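Local coordinates for protein putative exotoxin (superantigen) (Streptococcus pyogenes, PDB 1TY0) that probably acts as a secreted superantigen toxin, able to use one common surface for T-cell receptor binding and for dimerization, at residues K126-R139 and Y190-F204. Numbering follows the deposited sequence.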
loop_
_atom_site.group_PDB
_atom_site.type_symbol
_atom_site.label_atom_id
_atom_site.label_comp_id
_atom_site.label_asym_id
_atom_site.label_seq_id
_atom_site.Cartn_x
_atom_site.Cartn_y
_atom_site.Cartn_z
ATOM N N LYS A 126 -19.475 -5.496 1.978
ATOM C CA LYS A 126 -19.867 -6.774 1.396
ATOM C C LYS A 126 -20.596 -7.642 2.423
ATOM O O LYS A 126 -20.279 -7.613 3.613
ATOM C CB LYS A 126 -18.637 -7.503 0.825
ATOM C CG LYS A 126 -17.430 -7.549 1.743
ATOM C CD LYS A 126 -16.261 -8.318 1.111
ATOM C CE LYS A 126 -15.597 -7.543 -0.022
ATOM N NZ LYS A 126 -14.963 -6.271 0.439
ATOM N N PRO A 127 -21.604 -8.412 1.973
ATOM C CA PRO A 127 -22.401 -9.296 2.835
ATOM C C PRO A 127 -21.636 -10.514 3.345
ATOM O O PRO A 127 -22.008 -11.117 4.353
ATOM C CB PRO A 127 -23.580 -9.670 1.938
ATOM C CG PRO A 127 -22.956 -9.697 0.578
ATOM C CD PRO A 127 -22.118 -8.436 0.590
ATOM N N ILE A 128 -20.569 -10.867 2.635
ATOM C CA ILE A 128 -19.713 -11.991 2.995
ATOM C C ILE A 128 -18.308 -11.407 2.936
ATOM O O ILE A 128 -17.910 -10.865 1.908
ATOM C CB ILE A 128 -19.834 -13.130 1.963
ATOM C CG1 ILE A 128 -21.283 -13.610 1.890
ATOM C CG2 ILE A 128 -18.933 -14.286 2.346
ATOM C CD1 ILE A 128 -21.530 -14.608 0.784
ATOM N N PHE A 129 -17.562 -11.498 4.031
ATOM C CA PHE A 129 -16.219 -10.921 4.060
ATOM C C PHE A 129 -15.185 -11.812 4.733
ATOM O O PHE A 129 -15.524 -12.709 5.514
ATOM C CB PHE A 129 -16.266 -9.554 4.759
ATOM C CG PHE A 129 -16.702 -9.618 6.200
ATOM C CD1 PHE A 129 -15.780 -9.868 7.206
ATOM C CD2 PHE A 129 -18.044 -9.454 6.545
ATOM C CE1 PHE A 129 -16.179 -9.957 8.547
ATOM C CE2 PHE A 129 -18.454 -9.542 7.875
ATOM C CZ PHE A 129 -17.519 -9.795 8.879
ATOM N N THR A 130 -13.916 -11.566 4.430
ATOM C CA THR A 130 -12.846 -12.357 5.029
ATOM C C THR A 130 -12.411 -11.743 6.351
ATOM O O THR A 130 -12.544 -10.535 6.569
ATOM C CB THR A 130 -11.597 -12.429 4.116
ATOM O OG1 THR A 130 -11.058 -11.110 3.931
ATOM C CG2 THR A 130 -11.960 -13.026 2.764
ATOM N N ILE A 131 -11.898 -12.581 7.241
ATOM C CA ILE A 131 -11.402 -12.095 8.510
ATOM C C ILE A 131 -10.207 -11.204 8.182
ATOM O O ILE A 131 -9.911 -10.270 8.912
ATOM C CB ILE A 131 -10.985 -13.265 9.428
ATOM C CG1 ILE A 131 -12.241 -14.056 9.814
ATOM C CG2 ILE A 131 -10.265 -12.738 10.677
ATOM C CD1 ILE A 131 -11.987 -15.261 10.694
ATOM N N GLN A 132 -9.536 -11.484 7.067
ATOM C CA GLN A 132 -8.400 -10.665 6.662
ATOM C C GLN A 132 -8.830 -9.205 6.515
ATOM O O GLN A 132 -8.140 -8.302 6.975
ATOM C CB GLN A 132 -7.810 -11.161 5.331
ATOM C CG GLN A 132 -6.673 -10.275 4.808
ATOM C CD GLN A 132 -5.936 -10.848 3.585
ATOM O OE1 GLN A 132 -4.928 -10.291 3.145
ATOM N NE2 GLN A 132 -6.433 -11.959 3.043
ATOM N N GLU A 133 -9.974 -8.972 5.881
ATOM C CA GLU A 133 -10.445 -7.601 5.700
ATOM C C GLU A 133 -10.782 -6.968 7.045
ATOM O O GLU A 133 -10.416 -5.822 7.320
ATOM C CB GLU A 133 -11.681 -7.560 4.799
ATOM C CG GLU A 133 -12.200 -6.142 4.585
ATOM C CD GLU A 133 -13.350 -6.061 3.602
ATOM O OE1 GLU A 133 -13.553 -7.015 2.817
ATOM O OE2 GLU A 133 -14.047 -5.023 3.606
ATOM N N PHE A 134 -11.486 -7.716 7.883
ATOM C CA PHE A 134 -11.861 -7.204 9.196
ATOM C C PHE A 134 -10.611 -6.927 10.034
ATOM O O PHE A 134 -10.493 -5.876 10.665
ATOM C CB PHE A 134 -12.754 -8.218 9.912
ATOM C CG PHE A 134 -13.495 -7.647 11.084
ATOM C CD1 PHE A 134 -12.842 -7.414 12.288
ATOM C CD2 PHE A 134 -14.843 -7.321 10.977
ATOM C CE1 PHE A 134 -13.519 -6.864 13.373
ATOM C CE2 PHE A 134 -15.529 -6.772 12.057
ATOM C CZ PHE A 134 -14.862 -6.543 13.256
ATOM N N ASP A 135 -9.673 -7.872 10.022
ATOM C CA ASP A 135 -8.437 -7.755 10.787
ATOM C C ASP A 135 -7.626 -6.536 10.350
ATOM O O ASP A 135 -7.185 -5.738 11.177
ATOM C CB ASP A 135 -7.620 -9.048 10.626
ATOM C CG ASP A 135 -6.425 -9.116 11.561
ATOM O OD1 ASP A 135 -6.453 -8.469 12.628
ATOM O OD2 ASP A 135 -5.462 -9.846 11.237
ATOM N N PHE A 136 -7.434 -6.386 9.047
ATOM C CA PHE A 136 -6.687 -5.245 8.531
ATOM C C PHE A 136 -7.308 -3.920 8.966
ATOM O O PHE A 136 -6.615 -3.036 9.469
ATOM C CB PHE A 136 -6.637 -5.285 7.004
ATOM C CG PHE A 136 -6.165 -4.001 6.386
ATOM C CD1 PHE A 136 -4.822 -3.638 6.436
ATOM C CD2 PHE A 136 -7.078 -3.134 5.789
ATOM C CE1 PHE A 136 -4.392 -2.418 5.898
ATOM C CE2 PHE A 136 -6.659 -1.920 5.253
ATOM C CZ PHE A 136 -5.315 -1.561 5.308
ATOM N N LYS A 137 -8.616 -3.787 8.775
ATOM C CA LYS A 137 -9.291 -2.545 9.126
ATOM C C LYS A 137 -9.259 -2.239 10.612
ATOM O O LYS A 137 -9.013 -1.100 10.999
ATOM C CB LYS A 137 -10.729 -2.565 8.607
ATOM C CG LYS A 137 -10.788 -2.550 7.084
ATOM C CD LYS A 137 -12.210 -2.480 6.535
ATOM C CE LYS A 137 -12.156 -2.258 5.025
ATOM N NZ LYS A 137 -13.494 -2.313 4.373
ATOM N N ILE A 138 -9.488 -3.249 11.444
ATOM C CA ILE A 138 -9.461 -3.030 12.885
ATOM C C ILE A 138 -8.046 -2.703 13.361
ATOM O O ILE A 138 -7.864 -1.844 14.220
ATOM C CB ILE A 138 -10.004 -4.250 13.662
ATOM C CG1 ILE A 138 -10.042 -3.933 15.160
ATOM C CG2 ILE A 138 -9.145 -5.465 13.399
ATOM C CD1 ILE A 138 -10.789 -4.963 15.975
ATOM N N ARG A 139 -7.034 -3.367 12.809
ATOM C CA ARG A 139 -5.668 -3.050 13.231
ATOM C C ARG A 139 -5.336 -1.613 12.855
ATOM O O ARG A 139 -4.734 -0.878 13.640
ATOM C CB ARG A 139 -4.650 -4.002 12.598
ATOM C CG ARG A 139 -4.729 -5.407 13.160
ATOM C CD ARG A 139 -3.539 -6.256 12.750
ATOM N NE ARG A 139 -3.846 -7.671 12.917
ATOM C CZ ARG A 139 -2.979 -8.594 13.319
ATOM N NH1 ARG A 139 -1.728 -8.264 13.615
ATOM N NH2 ARG A 139 -3.368 -9.857 13.404
ATOM N N TYR A 190 -3.548 -15.604 6.556
ATOM C CA TYR A 190 -4.750 -15.384 5.764
ATOM C C TYR A 190 -4.964 -16.416 4.666
ATOM O O TYR A 190 -5.968 -16.372 3.966
ATOM C CB TYR A 190 -4.751 -13.966 5.157
ATOM C CG TYR A 190 -4.636 -12.849 6.179
ATOM C CD1 TYR A 190 -5.465 -12.815 7.298
ATOM C CD2 TYR A 190 -3.702 -11.818 6.018
ATOM C CE1 TYR A 190 -5.375 -11.790 8.238
ATOM C CE2 TYR A 190 -3.600 -10.779 6.957
ATOM C CZ TYR A 190 -4.444 -10.776 8.065
ATOM O OH TYR A 190 -4.364 -9.767 8.994
ATOM N N LYS A 191 -4.029 -17.346 4.509
ATOM C CA LYS A 191 -4.194 -18.368 3.485
ATOM C C LYS A 191 -5.381 -19.274 3.801
ATOM O O LYS A 191 -5.879 -19.967 2.915
ATOM C CB LYS A 191 -2.921 -19.204 3.329
ATOM C CG LYS A 191 -1.776 -18.437 2.700
ATOM C CD LYS A 191 -0.540 -19.306 2.512
ATOM C CE LYS A 191 -0.833 -20.508 1.632
ATOM N NZ LYS A 191 0.429 -21.219 1.270
ATOM N N ASP A 192 -5.847 -19.277 5.051
ATOM C CA ASP A 192 -7.004 -20.111 5.371
ATOM C C ASP A 192 -8.288 -19.524 4.781
ATOM O O ASP A 192 -9.345 -20.155 4.833
ATOM C CB ASP A 192 -7.170 -20.310 6.886
ATOM C CG ASP A 192 -7.323 -19.009 7.649
ATOM O OD1 ASP A 192 -7.754 -18.002 7.056
ATOM O OD2 ASP A 192 -7.022 -19.004 8.865
ATOM N N ASN A 193 -8.182 -18.319 4.224
ATOM C CA ASN A 193 -9.313 -17.634 3.591
ATOM C C ASN A 193 -10.547 -17.646 4.490
ATOM O O ASN A 193 -11.672 -17.724 3.997
ATOM C CB ASN A 193 -9.657 -18.320 2.256
ATOM C CG ASN A 193 -10.352 -17.387 1.264
ATOM O OD1 ASN A 193 -11.349 -17.755 0.638
ATOM N ND2 ASN A 193 -9.816 -16.192 1.098
ATOM N N LYS A 194 -10.342 -17.572 5.804
ATOM C CA LYS A 194 -11.471 -17.592 6.734
ATOM C C LYS A 194 -12.470 -16.505 6.382
ATOM O O LYS A 194 -12.119 -15.334 6.239
ATOM C CB LYS A 194 -10.995 -17.435 8.179
ATOM C CG LYS A 194 -10.534 -18.740 8.799
ATOM C CD LYS A 194 -10.305 -18.603 10.299
ATOM C CE LYS A 194 -9.991 -19.954 10.920
ATOM N NZ LYS A 194 -9.742 -19.856 12.384
ATOM N N THR A 195 -13.727 -16.912 6.271
ATOM C CA THR A 195 -14.792 -16.018 5.866
ATOM C C THR A 195 -15.973 -16.001 6.831
ATOM O O THR A 195 -16.280 -17.008 7.475
ATOM C CB THR A 195 -15.270 -16.436 4.454
ATOM O OG1 THR A 195 -14.190 -16.267 3.523
ATOM C CG2 THR A 195 -16.463 -15.628 4.010
ATOM N N ILE A 196 -16.628 -14.848 6.913
ATOM C CA ILE A 196 -17.786 -14.662 7.780
ATOM C C ILE A 196 -18.916 -13.995 7.010
ATOM O O ILE A 196 -18.680 -13.095 6.204
ATOM C CB ILE A 196 -17.458 -13.738 8.971
ATOM C CG1 ILE A 196 -16.350 -14.346 9.827
ATOM C CG2 ILE A 196 -18.717 -13.500 9.807
ATOM C CD1 ILE A 196 -15.896 -13.440 10.966
ATOM N N ASN A 197 -20.145 -14.441 7.259
ATOM C CA ASN A 197 -21.308 -13.831 6.625
ATOM C C ASN A 197 -21.755 -12.750 7.604
ATOM O O ASN A 197 -21.984 -13.029 8.780
ATOM C CB ASN A 197 -22.436 -14.849 6.432
ATOM C CG ASN A 197 -22.035 -16.005 5.540
ATOM O OD1 ASN A 197 -21.544 -15.809 4.429
ATOM N ND2 ASN A 197 -22.253 -17.224 6.019
ATOM N N MET A 198 -21.869 -11.515 7.126
ATOM C CA MET A 198 -22.256 -10.408 7.992
ATOM C C MET A 198 -23.515 -10.687 8.810
ATOM O O MET A 198 -23.655 -10.195 9.929
ATOM C CB MET A 198 -22.452 -9.134 7.164
ATOM C CG MET A 198 -22.737 -7.892 7.999
ATOM S SD MET A 198 -21.423 -7.499 9.178
ATOM C CE MET A 198 -20.307 -6.553 8.131
ATOM N N LYS A 199 -24.428 -11.480 8.259
ATOM C CA LYS A 199 -25.670 -11.782 8.965
ATOM C C LYS A 199 -25.445 -12.662 10.190
ATOM O O LYS A 199 -26.293 -12.709 11.086
ATOM C CB LYS A 199 -26.675 -12.448 8.022
ATOM C CG LYS A 199 -26.243 -13.798 7.472
ATOM C CD LYS A 199 -27.355 -14.402 6.621
ATOM C CE LYS A 199 -26.937 -15.717 5.985
ATOM N NZ LYS A 199 -26.503 -16.726 6.991
ATOM N N ASP A 200 -24.308 -13.354 10.224
ATOM C CA ASP A 200 -23.961 -14.224 11.347
ATOM C C ASP A 200 -23.072 -13.485 12.338
ATOM O O ASP A 200 -22.785 -13.985 13.425
ATOM C CB ASP A 200 -23.222 -15.478 10.865
ATOM C CG ASP A 200 -24.063 -16.336 9.945
ATOM O OD1 ASP A 200 -25.275 -16.487 10.212
ATOM O OD2 ASP A 200 -23.508 -16.870 8.961
ATOM N N PHE A 201 -22.635 -12.292 11.949
ATOM C CA PHE A 201 -21.771 -11.471 12.790
ATOM C C PHE A 201 -22.551 -10.803 13.918
ATOM O O PHE A 201 -23.547 -10.122 13.674
ATOM C CB PHE A 201 -21.093 -10.401 11.935
ATOM C CG PHE A 201 -20.230 -9.460 12.718
ATOM C CD1 PHE A 201 -19.003 -9.874 13.221
ATOM C CD2 PHE A 201 -20.651 -8.158 12.961
ATOM C CE1 PHE A 201 -18.201 -9.000 13.957
ATOM C CE2 PHE A 201 -19.860 -7.278 13.697
ATOM C CZ PHE A 201 -18.633 -7.699 14.196
ATOM N N SER A 202 -22.093 -10.990 15.153
ATOM C CA SER A 202 -22.761 -10.389 16.305
ATOM C C SER A 202 -22.056 -9.115 16.752
ATOM O O SER A 202 -22.655 -8.044 16.800
ATOM C CB SER A 202 -22.807 -11.377 17.468
ATOM O OG SER A 202 -23.329 -10.750 18.624
ATOM N N HIS A 203 -20.777 -9.248 17.082
ATOM C CA HIS A 203 -19.967 -8.120 17.524
ATOM C C HIS A 203 -18.531 -8.594 17.644
ATOM O O HIS A 203 -18.223 -9.746 17.348
ATOM C CB HIS A 203 -20.442 -7.611 18.887
ATOM C CG HIS A 203 -20.346 -8.631 19.978
ATOM N ND1 HIS A 203 -21.212 -9.699 20.078
ATOM C CD2 HIS A 203 -19.462 -8.769 20.996
ATOM C CE1 HIS A 203 -20.866 -10.449 21.109
ATOM N NE2 HIS A 203 -19.808 -9.908 21.683
ATOM N N PHE A 204 -17.651 -7.705 18.079
ATOM C CA PHE A 204 -16.257 -8.073 18.249
ATOM C C PHE A 204 -15.749 -7.512 19.566
ATOM O O PHE A 204 -16.375 -6.642 20.174
ATOM C CB PHE A 204 -15.413 -7.547 17.079
ATOM C CG PHE A 204 -15.190 -6.063 17.100
ATOM C CD1 PHE A 204 -14.128 -5.516 17.809
ATOM C CD2 PHE A 204 -16.042 -5.209 16.406
ATOM C CE1 PHE A 204 -13.914 -4.137 17.827
ATOM C CE2 PHE A 204 -15.839 -3.831 16.414
ATOM C CZ PHE A 204 -14.772 -3.292 17.126
HETATM O O HOH W 1 -24.576 -12.020 5.352
HETATM O O HOH W 2 -9.400 -14.366 6.223
HETATM O O HOH W 3 -7.992 -14.321 3.845
#
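D135 OD2 accepts a very short hydrogen bond from Y190 OH, 2.5 Å away at the edge of the tyrosine ring, and a weak one from R139 NH2. D135 OD1 forms a salt bridge with R139 NE, 2.7 Å away, which lies 36° out of the carboxylate plane while OD1 stays in the guanidinium plane. Y190 OH is also hydrogen-bonded to Y18 OH of helix 5-18. Q132 lies over the tyrosine's face: with CG anti to the backbone N (chi1 176°) and the chain extended, CG sits 3.5 Å from the ring centroid. Glutamine suits this buried place because Y88 O accepts from NE2 and L75 N donates to OE1.

Before the helix, F129 and I196 form an antiparallel hydrogen-bonded pair, F129 N to I196 O 2.9 Å and I196 N to F129 O 2.8 Å. I196 CB packs over the F129 ring, and M198's bent chain sets SD obliquely beside it, a Met-aromatic contact. N-cap T130 ends strand 128-130, its OG1 accepting from E133 N. F134 meets F204 offset edge-to-face, planes at 71°, and F201 obliquely, joining helix to beta-grasp sheet. Buried D135 is probably held as the carboxylate, its charge compensated by an arginine that D176 shares.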